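Local coordinates for protein AT27789p (Drosophila melanogaster, PDB 5UZM) that probably binds mRNA as Glorund, the fly homologue of hnRNP F/H, of which this chain is the second quasi-RNA recognition motif, at residues F9-R14 with I81-S86; E27-L32 with E66-R71; L32-D37 with A55-E60. One frame throughout, in Å; residues are numbered along the deposited sequence. Where two conformers were deposited one is given.

Contact 1 (F9-R14 with I81-S86)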
loop_
_atom_site.group_PDB
_atom_site.type_symbol
_atom_site.label_atom_id
_atom_site.label_comp_id
_atom_site.label_asym_id
_atom_site.label_seq_id
_atom_site.Cartn_x
_atom_site.Cartn_y
_atom_site.Cartn_z
ATOM N N PHE A 9 6.614 7.810 5.756
ATOM C CA PHE A 9 6.627 6.352 5.943
ATOM C C PHE A 9 5.400 5.736 5.290
ATOM O O PHE A 9 4.686 4.945 5.913
ATOM C CB PHE A 9 6.618 5.928 7.417
ATOM C CG PHE A 9 7.755 6.464 8.231
ATOM C CD1 PHE A 9 8.807 7.110 7.624
ATOM C CD2 PHE A 9 7.754 6.310 9.612
ATOM C CE1 PHE A 9 9.852 7.651 8.381
ATOM C CE2 PHE A 9 8.805 6.828 10.388
ATOM C CZ PHE A 9 9.853 7.505 9.739
ATOM N N VAL A 10 5.126 6.135 4.063
ATOM C CA VAL A 10 3.927 5.725 3.338
ATOM C C VAL A 10 4.328 5.410 1.907
ATOM O O VAL A 10 5.124 6.128 1.306
ATOM C CB VAL A 10 2.840 6.816 3.349
ATOM C CG1 VAL A 10 1.582 6.326 2.599
ATOM C CG2 VAL A 10 2.512 7.219 4.783
ATOM N N VAL A 11 3.774 4.328 1.340
ATOM C CA VAL A 11 3.936 4.058 -0.079
ATOM C C VAL A 11 2.544 3.978 -0.708
ATOM O O VAL A 11 1.545 3.744 -0.018
ATOM C CB VAL A 11 4.716 2.762 -0.357
ATOM C CG1 VAL A 11 6.090 2.753 0.332
ATOM C CG2 VAL A 11 3.888 1.540 0.052
ATOM N N LYS A 12 2.477 4.195 -2.020
ATOM C CA LYS A 12 1.271 4.016 -2.812
ATOM C C LYS A 12 1.460 2.820 -3.729
ATOM O O LYS A 12 2.518 2.669 -4.338
ATOM C CB LYS A 12 0.993 5.285 -3.652
ATOM C CG LYS A 12 -0.285 5.197 -4.480
ATOM C CD LYS A 12 -0.584 6.568 -5.105
ATOM C CE LYS A 12 0.492 7.005 -6.084
ATOM N NZ LYS A 12 0.207 8.362 -6.686
ATOM N N LEU A 13 0.443 1.958 -3.826
ATOM C CA LEU A 13 0.465 0.771 -4.679
ATOM C C LEU A 13 -0.463 0.967 -5.865
ATOM O O LEU A 13 -1.489 1.615 -5.736
ATOM C CB LEU A 13 -0.004 -0.478 -3.921
ATOM C CG LEU A 13 0.645 -0.766 -2.575
ATOM C CD1 LEU A 13 0.106 -2.098 -2.015
ATOM C CD2 LEU A 13 2.153 -0.792 -2.628
ATOM N N ARG A 14 -0.100 0.422 -7.020
ATOM C CA ARG A 14 -0.946 0.423 -8.202
ATOM C C ARG A 14 -0.888 -0.945 -8.873
ATOM O O ARG A 14 0.128 -1.665 -8.793
ATOM C CB ARG A 14 -0.494 1.536 -9.182
ATOM C CG ARG A 14 -1.307 1.634 -10.441
ATOM C CD ARG A 14 -0.784 2.826 -11.251
ATOM N NE ARG A 14 -0.701 4.027 -10.418
ATOM C CZ ARG A 14 0.060 5.080 -10.689
ATOM N NH1 ARG A 14 0.822 5.091 -11.773
ATOM N NH2 ARG A 14 0.063 6.125 -9.873
ATOM N N ILE A 81 2.870 -5.440 -9.077
ATOM C CA ILE A 81 2.478 -4.329 -8.213
ATOM C C ILE A 81 3.522 -3.220 -8.335
ATOM O O ILE A 81 4.705 -3.422 -8.027
ATOM C CB ILE A 81 2.318 -4.792 -6.748
ATOM C CG1 ILE A 81 1.367 -6.012 -6.626
ATOM C CG2 ILE A 81 1.821 -3.651 -5.885
ATOM C CD1 ILE A 81 -0.006 -5.847 -7.299
ATOM N N GLU A 82 3.092 -2.068 -8.822
ATOM C CA GLU A 82 3.933 -0.872 -8.854
ATOM C C GLU A 82 3.881 -0.189 -7.509
ATOM O O GLU A 82 2.804 -0.035 -6.930
ATOM C CB GLU A 82 3.461 0.086 -9.953
ATOM C CG GLU A 82 3.307 -0.590 -11.316
ATOM C CD GLU A 82 2.549 0.303 -12.283
ATOM O OE1 GLU A 82 3.177 1.265 -12.777
ATOM O OE2 GLU A 82 1.325 0.077 -12.500
ATOM N N ILE A 83 5.025 0.299 -7.021
ATOM C CA ILE A 83 5.125 0.886 -5.691
ATOM C C ILE A 83 5.812 2.243 -5.801
ATOM O O ILE A 83 6.858 2.354 -6.449
ATOM C CB ILE A 83 5.909 -0.024 -4.727
ATOM C CG1 ILE A 83 5.336 -1.459 -4.770
ATOM C CG2 ILE A 83 5.905 0.511 -3.311
ATOM C CD1 ILE A 83 6.166 -2.425 -3.946
ATOM N N PHE A 84 5.209 3.271 -5.210
ATOM C CA PHE A 84 5.762 4.627 -5.264
ATOM C C PHE A 84 5.904 5.228 -3.878
ATOM O O PHE A 84 5.063 5.009 -3.005
ATOM C CB PHE A 84 4.844 5.583 -6.068
ATOM C CG PHE A 84 4.435 5.058 -7.388
ATOM C CD1 PHE A 84 5.212 5.300 -8.516
ATOM C CD2 PHE A 84 3.280 4.279 -7.530
ATOM C CE1 PHE A 84 4.840 4.789 -9.758
ATOM C CE2 PHE A 84 2.908 3.780 -8.770
ATOM C CZ PHE A 84 3.684 4.038 -9.886
ATOM N N ARG A 85 6.927 6.083 -3.708
ATOM C CA ARG A 85 7.056 6.854 -2.479
ATOM C C ARG A 85 5.891 7.827 -2.352
ATOM O O ARG A 85 5.422 8.387 -3.345
ATOM C CB ARG A 85 8.380 7.627 -2.463
ATOM C CG ARG A 85 9.551 6.909 -3.133
ATOM C CD ARG A 85 10.841 7.706 -2.917
ATOM N NE ARG A 85 11.116 7.792 -1.492
ATOM C CZ ARG A 85 11.979 7.012 -0.852
ATOM N NH1 ARG A 85 12.682 6.109 -1.520
ATOM N NH2 ARG A 85 12.145 7.142 0.457
ATOM N N SER A 86 5.424 8.015 -1.124
ATOM C CA SER A 86 4.243 8.809 -0.876
ATOM C C SER A 86 4.391 9.587 0.421
ATOM O O SER A 86 5.517 9.870 0.860
ATOM C CB SER A 86 3.002 7.902 -0.843
ATOM O OG SER A 86 1.833 8.682 -0.858
HETATM O O HOH W 1 1.972 3.492 -13.296
#
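Arg14 and Glu82 form a hydrogen-bonded antiparallel pair, Arg14 N donating to Glu82 O at 2.9 Å and Glu82 N to Arg14 O. Lys12 and Phe84 repeat the exchange, with Lys12 N to Phe84 O nearly straight at 167°. The ladder frays toward Ser86, whose N makes only a weak, bent bond of 3.1 Å to Val10 O. These are neighbouring strands within the antiparallel sheet of the RNA recognition motif, one from its beginning and one from its end.

The face bearing Lys12, Arg14, Glu82 and Phe84 carries charged side chains and one aromatic ring. Arg14 CG is anti to the backbone N (chi1 -180°), and the chain bends at chi3 before the guanidinium. Phe84 CE2 stands 3.7 Å above the guanidinium centre, the two planes inclined by 34°. A water bridges Arg14 NH1 and Glu82 OE1, which stay 4.6 Å apart, although Arg14 CD touches Glu82 OE2. An alanine in place of Arg14 would probably leave the outer end of the Phe84 ring without its flat neighbour and Glu82 without the water-linked positive charge. Lys12 NZ and Ser86 OG turn instead to Glu90 of helix 88-94.

Apolar contacts occupy the other face. Leu13 and Ile83 lie side by side, Leu13 CD2 meeting Ile83 CG1 at 3.9 Å, and Ile83 CG2 reaches Val11 CB at 3.9 Å. Helix 22-28 covers them with Ile25 on Leu13 and Phe28 on Ile83.

Contact 2 (E27-L32 with E66-R71)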
loop_
_atom_site.group_PDB
_atom_site.type_symbol
_atom_site.label_atom_id
_atom_site.label_comp_id
_atom_site.label_asym_id
_atom_site.label_seq_id
_atom_site.Cartn_x
_atom_site.Cartn_y
_atom_site.Cartn_z
ATOM N N GLU A 27 0.952 -10.058 3.378
ATOM C CA GLU A 27 1.853 -11.100 2.857
ATOM C C GLU A 27 2.872 -10.527 1.858
ATOM O O GLU A 27 4.057 -10.872 1.905
ATOM C CB GLU A 27 1.038 -12.223 2.222
ATOM C CG GLU A 27 1.901 -13.241 1.551
ATOM C CD GLU A 27 1.106 -14.339 0.885
ATOM O OE1 GLU A 27 1.547 -14.829 -0.189
ATOM O OE2 GLU A 27 0.059 -14.715 1.456
ATOM N N PHE A 28 2.431 -9.649 0.967
ATOM C CA PHE A 28 3.346 -9.028 0.014
ATOM C C PHE A 28 4.447 -8.264 0.732
ATOM O O PHE A 28 5.595 -8.260 0.275
ATOM C CB PHE A 28 2.532 -8.096 -0.878
ATOM C CG PHE A 28 3.286 -7.458 -1.961
ATOM C CD1 PHE A 28 3.568 -8.140 -3.131
ATOM C CD2 PHE A 28 3.748 -6.149 -1.818
ATOM C CE1 PHE A 28 4.289 -7.512 -4.138
ATOM C CE2 PHE A 28 4.440 -5.533 -2.842
ATOM C CZ PHE A 28 4.726 -6.227 -3.993
ATOM N N PHE A 29 4.133 -7.633 1.858
ATOM C CA PHE A 29 5.109 -6.886 2.642
ATOM C C PHE A 29 5.559 -7.683 3.867
ATOM O O PHE A 29 5.898 -7.098 4.892
ATOM C CB PHE A 29 4.507 -5.520 3.019
ATOM C CG PHE A 29 4.419 -4.585 1.854
ATOM C CD1 PHE A 29 5.539 -4.323 1.085
ATOM C CD2 PHE A 29 3.246 -3.933 1.533
ATOM C CE1 PHE A 29 5.504 -3.487 -0.009
ATOM C CE2 PHE A 29 3.226 -3.043 0.448
ATOM C CZ PHE A 29 4.366 -2.798 -0.313
ATOM N N SER A 30 5.538 -9.021 3.775
ATOM C CA SER A 30 6.001 -9.858 4.882
ATOM C C SER A 30 7.400 -9.462 5.307
ATOM O O SER A 30 8.291 -9.307 4.476
ATOM C CB SER A 30 5.969 -11.324 4.467
ATOM O OG SER A 30 6.429 -12.133 5.564
ATOM N N GLY A 31 7.597 -9.364 6.612
ATOM C CA GLY A 31 8.868 -8.901 7.155
ATOM C C GLY A 31 8.934 -7.423 7.450
ATOM O O GLY A 31 9.910 -6.967 8.054
ATOM N N LEU A 32 7.969 -6.638 7.000
ATOM C CA LEU A 32 7.962 -5.199 7.246
ATOM C C LEU A 32 6.842 -4.854 8.215
ATOM O O LEU A 32 5.805 -5.523 8.255
ATOM C CB LEU A 32 7.766 -4.427 5.949
ATOM C CG LEU A 32 8.674 -4.917 4.803
ATOM C CD1 LEU A 32 8.409 -4.128 3.559
ATOM C CD2 LEU A 32 10.177 -4.822 5.148
ATOM N N GLU A 66 11.805 1.915 2.707
ATOM C CA GLU A 66 12.760 1.701 1.637
ATOM C C GLU A 66 12.756 0.247 1.185
ATOM O O GLU A 66 12.856 -0.025 -0.010
ATOM C CB GLU A 66 14.156 2.133 2.080
ATOM C CG GLU A 66 14.223 3.603 2.483
ATOM C CD GLU A 66 14.244 4.577 1.309
ATOM O OE1 GLU A 66 14.470 4.160 0.142
ATOM O OE2 GLU A 66 14.068 5.787 1.576
ATOM N N GLN A 67 12.606 -0.697 2.127
ATOM C CA GLN A 67 12.498 -2.095 1.731
ATOM C C GLN A 67 11.209 -2.347 0.949
ATOM O O GLN A 67 11.205 -3.190 0.042
ATOM C CB GLN A 67 12.545 -3.000 2.949
ATOM C CG GLN A 67 13.900 -2.992 3.696
ATOM C CD GLN A 67 13.865 -3.885 4.890
ATOM O OE1 GLN A 67 14.073 -3.454 6.022
ATOM N NE2 GLN A 67 13.561 -5.144 4.651
ATOM N N ALA A 68 10.126 -1.633 1.270
ATOM C CA ALA A 68 8.890 -1.815 0.496
ATOM C C ALA A 68 9.095 -1.353 -0.923
ATOM O O ALA A 68 8.693 -2.018 -1.876
ATOM C CB ALA A 68 7.745 -1.041 1.126
ATOM N N LEU A 69 9.742 -0.198 -1.096
ATOM C CA LEU A 69 10.012 0.269 -2.447
ATOM C C LEU A 69 10.877 -0.708 -3.228
ATOM O O LEU A 69 10.749 -0.816 -4.455
ATOM C CB LEU A 69 10.674 1.653 -2.379
ATOM C CG LEU A 69 9.661 2.677 -1.912
ATOM C CD1 LEU A 69 10.396 3.799 -1.194
ATOM C CD2 LEU A 69 8.936 3.196 -3.110
ATOM N N GLY A 70 11.750 -1.440 -2.540
ATOM C CA GLY A 70 12.539 -2.433 -3.235
ATOM C C GLY A 70 11.741 -3.619 -3.742
ATOM O O GLY A 70 12.275 -4.407 -4.524
ATOM N N ARG A 71 10.474 -3.736 -3.357
ATOM C CA ARG A 71 9.620 -4.810 -3.872
ATOM C C ARG A 71 8.791 -4.378 -5.082
ATOM O O ARG A 71 7.905 -5.123 -5.511
ATOM C CB ARG A 71 8.723 -5.330 -2.761
ATOM C CG ARG A 71 9.586 -5.960 -1.653
ATOM C CD ARG A 71 8.794 -6.600 -0.574
ATOM N NE ARG A 71 9.718 -6.907 0.524
ATOM C CZ ARG A 71 9.391 -7.557 1.625
ATOM N NH1 ARG A 71 8.162 -8.047 1.780
ATOM N NH2 ARG A 71 10.296 -7.758 2.597
#
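Arg71 meets Phe28 and Ser30 through a stretched side chain: CG is anti to the carbonyl carbon (chi1 -64°), and the chain stays extended from CG to NE. Leu32, its CG likewise anti to the carbonyl carbon (chi1 -47°), comes at the guanidinium from the other segment, the two side chains tip to tip. The contact joins the ends of the two helices that pack on one side of the beta-alpha-beta-beta-alpha-beta sheet in an RNA recognition motif. Residues 27-32 finish helix 22-28 and run into a type II turn from Phe29 to Leu32; residues 66-71 take in the last part of helix 62-69 and the chain after it.

Three hydrogen bonds, all with acceptors close to its plane, fix the orientation of the guanidinium. NH1 donates to Phe28 O and to Ser30 O, each at 3.0 Å, while NH2 adds a second bond to Ser30 O at 3.2 Å. Ser30 O is thus gripped end-on by two nitrogens, which approach from the same face of its carbonyl plane. The positive charge lies beside carbonyls at the end of helix 22-28, which would probably be polarised toward it. Leu32 CD1 covers one face of the guanidinium, 4.1 Å from Arg71 CZ.

Gly31 sits in the turn at backbone angles where a side chain would collide with Ser30 O. Phe28 CZ approaches a carbonyl oxygen, Arg71 O, obliquely at 3.7 Å. The apolar contacts centre on Ala68, whose CB is met by Leu32 CD1 at 4.0 Å. Phe28 also lays CD2 over the centre of the Phe29 ring. On the Phe29 ring itself, CE1 touches Ala68 CB at 3.5 Å.

Contact 3 (L32-D37 with A55-E60)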
loop_
_atom_site.group_PDB
_atom_site.type_symbol
_atom_site.label_atom_id
_atom_site.label_comp_id
_atom_site.label_asym_id
_atom_site.label_seq_id
_atom_site.Cartn_x
_atom_site.Cartn_y
_atom_site.Cartn_z
ATOM N N LEU A 32 7.969 -6.638 7.000
ATOM C CA LEU A 32 7.962 -5.199 7.246
ATOM C C LEU A 32 6.842 -4.854 8.215
ATOM O O LEU A 32 5.805 -5.523 8.255
ATOM C CB LEU A 32 7.766 -4.427 5.949
ATOM C CG LEU A 32 8.674 -4.917 4.803
ATOM C CD1 LEU A 32 8.409 -4.128 3.559
ATOM C CD2 LEU A 32 10.177 -4.822 5.148
ATOM N N ASP A 33 7.066 -3.818 9.024
ATOM C CA ASP A 33 6.130 -3.482 10.100
ATOM C C ASP A 33 5.116 -2.477 9.567
ATOM O O ASP A 33 5.395 -1.283 9.465
ATOM C CB ASP A 33 6.874 -2.937 11.315
ATOM C CG ASP A 33 5.977 -2.807 12.543
ATOM O OD1 ASP A 33 4.908 -3.457 12.588
ATOM O OD2 ASP A 33 6.346 -2.060 13.472
ATOM N N ILE A 34 3.929 -2.965 9.210
ATOM C CA ILE A 34 2.806 -2.121 8.809
ATOM C C ILE A 34 2.046 -1.700 10.065
ATOM O O ILE A 34 1.787 -2.522 10.960
ATOM C CB ILE A 34 1.876 -2.884 7.838
ATOM C CG1 ILE A 34 2.627 -3.297 6.557
ATOM C CG2 ILE A 34 0.635 -2.041 7.462
ATOM C CD1 ILE A 34 1.851 -4.295 5.748
ATOM N N LYS A 35 1.608 -0.443 10.103
ATOM C CA LYS A 35 0.852 0.037 11.261
ATOM C C LYS A 35 -0.424 -0.783 11.455
ATOM O O LYS A 35 -1.060 -1.209 10.490
ATOM C CB LYS A 35 0.555 1.533 11.092
ATOM C CG LYS A 35 1.834 2.346 11.160
ATOM C CD LYS A 35 1.588 3.828 11.363
ATOM C CE LYS A 35 2.886 4.542 11.756
ATOM N NZ LYS A 35 3.438 5.424 10.673
ATOM N N THR A 36 -0.797 -1.030 12.732
ATOM C CA THR A 36 -1.895 -1.944 13.011
ATOM C C THR A 36 -3.264 -1.297 12.946
ATOM O O THR A 36 -4.268 -2.011 12.830
ATOM C CB THR A 36 -1.752 -2.559 14.401
ATOM O OG1 THR A 36 -1.569 -1.504 15.353
ATOM C CG2 THR A 36 -0.583 -3.496 14.447
ATOM N N ASP A 37 -3.339 0.013 13.017
ATOM C CA ASP A 37 -4.658 0.618 13.082
ATOM C C ASP A 37 -5.336 0.591 11.709
ATOM O O ASP A 37 -4.789 0.107 10.708
ATOM C CB ASP A 37 -4.552 2.037 13.628
ATOM C CG ASP A 37 -3.641 2.899 12.797
ATOM O OD1 ASP A 37 -4.120 3.452 11.787
ATOM O OD2 ASP A 37 -2.444 3.014 13.150
ATOM N N ALA A 55 -3.707 1.546 -3.594
ATOM C CA ALA A 55 -3.809 1.464 -2.140
ATOM C C ALA A 55 -2.691 2.289 -1.544
ATOM O O ALA A 55 -1.723 2.595 -2.222
ATOM C CB ALA A 55 -3.714 0.028 -1.628
ATOM N N PHE A 56 -2.808 2.609 -0.254
ATOM C CA PHE A 56 -1.720 3.242 0.485
ATOM C C PHE A 56 -1.371 2.334 1.649
ATOM O O PHE A 56 -2.267 1.711 2.222
ATOM C CB PHE A 56 -2.105 4.607 1.027
ATOM C CG PHE A 56 -2.207 5.656 -0.024
ATOM C CD1 PHE A 56 -3.372 5.795 -0.733
ATOM C CD2 PHE A 56 -1.132 6.469 -0.322
ATOM C CE1 PHE A 56 -3.486 6.764 -1.729
ATOM C CE2 PHE A 56 -1.242 7.420 -1.324
ATOM C CZ PHE A 56 -2.409 7.576 -2.005
ATOM N N VAL A 57 -0.089 2.221 1.973
ATOM C CA VAL A 57 0.365 1.409 3.101
ATOM C C VAL A 57 1.315 2.262 3.932
ATOM O O VAL A 57 2.231 2.885 3.386
ATOM C CB VAL A 57 1.041 0.099 2.626
ATOM C CG1 VAL A 57 1.565 -0.712 3.824
ATOM C CG2 VAL A 57 0.039 -0.726 1.771
ATOM N N GLN A 58 1.081 2.285 5.238
ATOM C CA GLN A 58 1.859 3.050 6.208
ATOM C C GLN A 58 2.715 2.095 7.019
ATOM O O GLN A 58 2.171 1.160 7.602
ATOM C CB GLN A 58 0.942 3.780 7.181
ATOM C CG GLN A 58 0.050 4.767 6.572
ATOM C CD GLN A 58 -0.526 5.713 7.604
ATOM O OE1 GLN A 58 -1.715 6.030 7.586
ATOM N NE2 GLN A 58 0.323 6.166 8.519
ATOM N N PHE A 59 4.014 2.373 7.111
ATOM C CA PHE A 59 4.958 1.569 7.880
ATOM C C PHE A 59 5.393 2.286 9.155
ATOM O O PHE A 59 5.203 3.488 9.327
ATOM C CB PHE A 59 6.187 1.240 7.032
ATOM C CG PHE A 59 5.857 0.458 5.790
ATOM C CD1 PHE A 59 5.703 -0.928 5.860
ATOM C CD2 PHE A 59 5.671 1.089 4.576
ATOM C CE1 PHE A 59 5.364 -1.653 4.721
ATOM C CE2 PHE A 59 5.336 0.356 3.413
ATOM C CZ PHE A 59 5.168 -1.015 3.503
ATOM N N GLU A 60 6.062 1.526 10.028
ATOM C CA GLU A 60 6.477 2.091 11.304
ATOM C C GLU A 60 7.798 2.826 11.218
ATOM O O GLU A 60 8.130 3.596 12.127
ATOM C CB GLU A 60 6.588 0.988 12.353
ATOM C CG GLU A 60 6.134 1.416 13.703
ATOM C CD GLU A 60 4.646 1.583 13.742
ATOM O OE1 GLU A 60 3.949 0.646 13.299
ATOM O OE2 GLU A 60 4.175 2.646 14.195
HETATM O O HOH W 2 0.976 0.023 14.759
#
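Phe59 presents an edge of its ring to Asp33, whose backbone O lies near the ring plane, 3.6 Å from Phe59 CD1. Ile34 CG1 and Leu32 CB approach the same ring obliquely, both at CE1, with Ile34 CG1 at 3.7 Å. Elsewhere the ring makes an edge-to-face pair with Phe29 and packs on Ala68 and Thr65 of helix 62-69. In the RNA recognition motif fold this joins the loop between helix 22-28 and strand 41-45 to the end of strand 54-58, where the chain leaves the sheet for helix 62-69.

The backbones meet at a single bridge between Ile34 and Phe59. Glu60 N donates to Asp33 O at 2.9 Å, and Lys35 N donates to Gln58 O in an almost straight bond (171°). Ile34 CG1 also meets Val57 CG1 at 3.9 Å, so one branch touches both Phe59 and Val57.

Lys35 crosses the exposed Glu60. Its alkyl chain runs past the carboxylate, CE lying 3.3 Å from Glu60 OE2, but NZ remains 4.5 Å from that oxygen, beyond a salt bridge; the opposite charges would attract only at a distance. Closer by, Asp33 OD2 lies 3.6 Å from Glu60 OE1, and these like charges would probably repel. A water accepts from Thr36 N and donates a weak bond to Glu60 OE1, linking the loop to this carboxylate a second way. The Lys35 chain is bent at its last torsion (chi4 109°), and NZ donates to Phe59 O at 2.9 Å from a position 36° out of the carbonyl plane.

In the fold
Contact 1 lies nearest the centre of the chain and joins two strands of the sheet by a backbone ladder; farther out, contact 2 ties the two helix ends together, and contact 3 ties a loop to the end of a strand. Contact 2 relies on one arginine side chain bonded to backbone carbonyls, whereas contact 3 mixes a single backbone bridge with a buried phenylalanine and a charged, watered rim. Contacts 1 and 3 reach adjacent strands, 10-14 and 54-58, while contacts 2 and 3 share Leu32 and pack together through Ala68 and Phe59. Contacts 1 and 2 meet through packing of Ile83 and a salt bridge from Arg85 to Glu66.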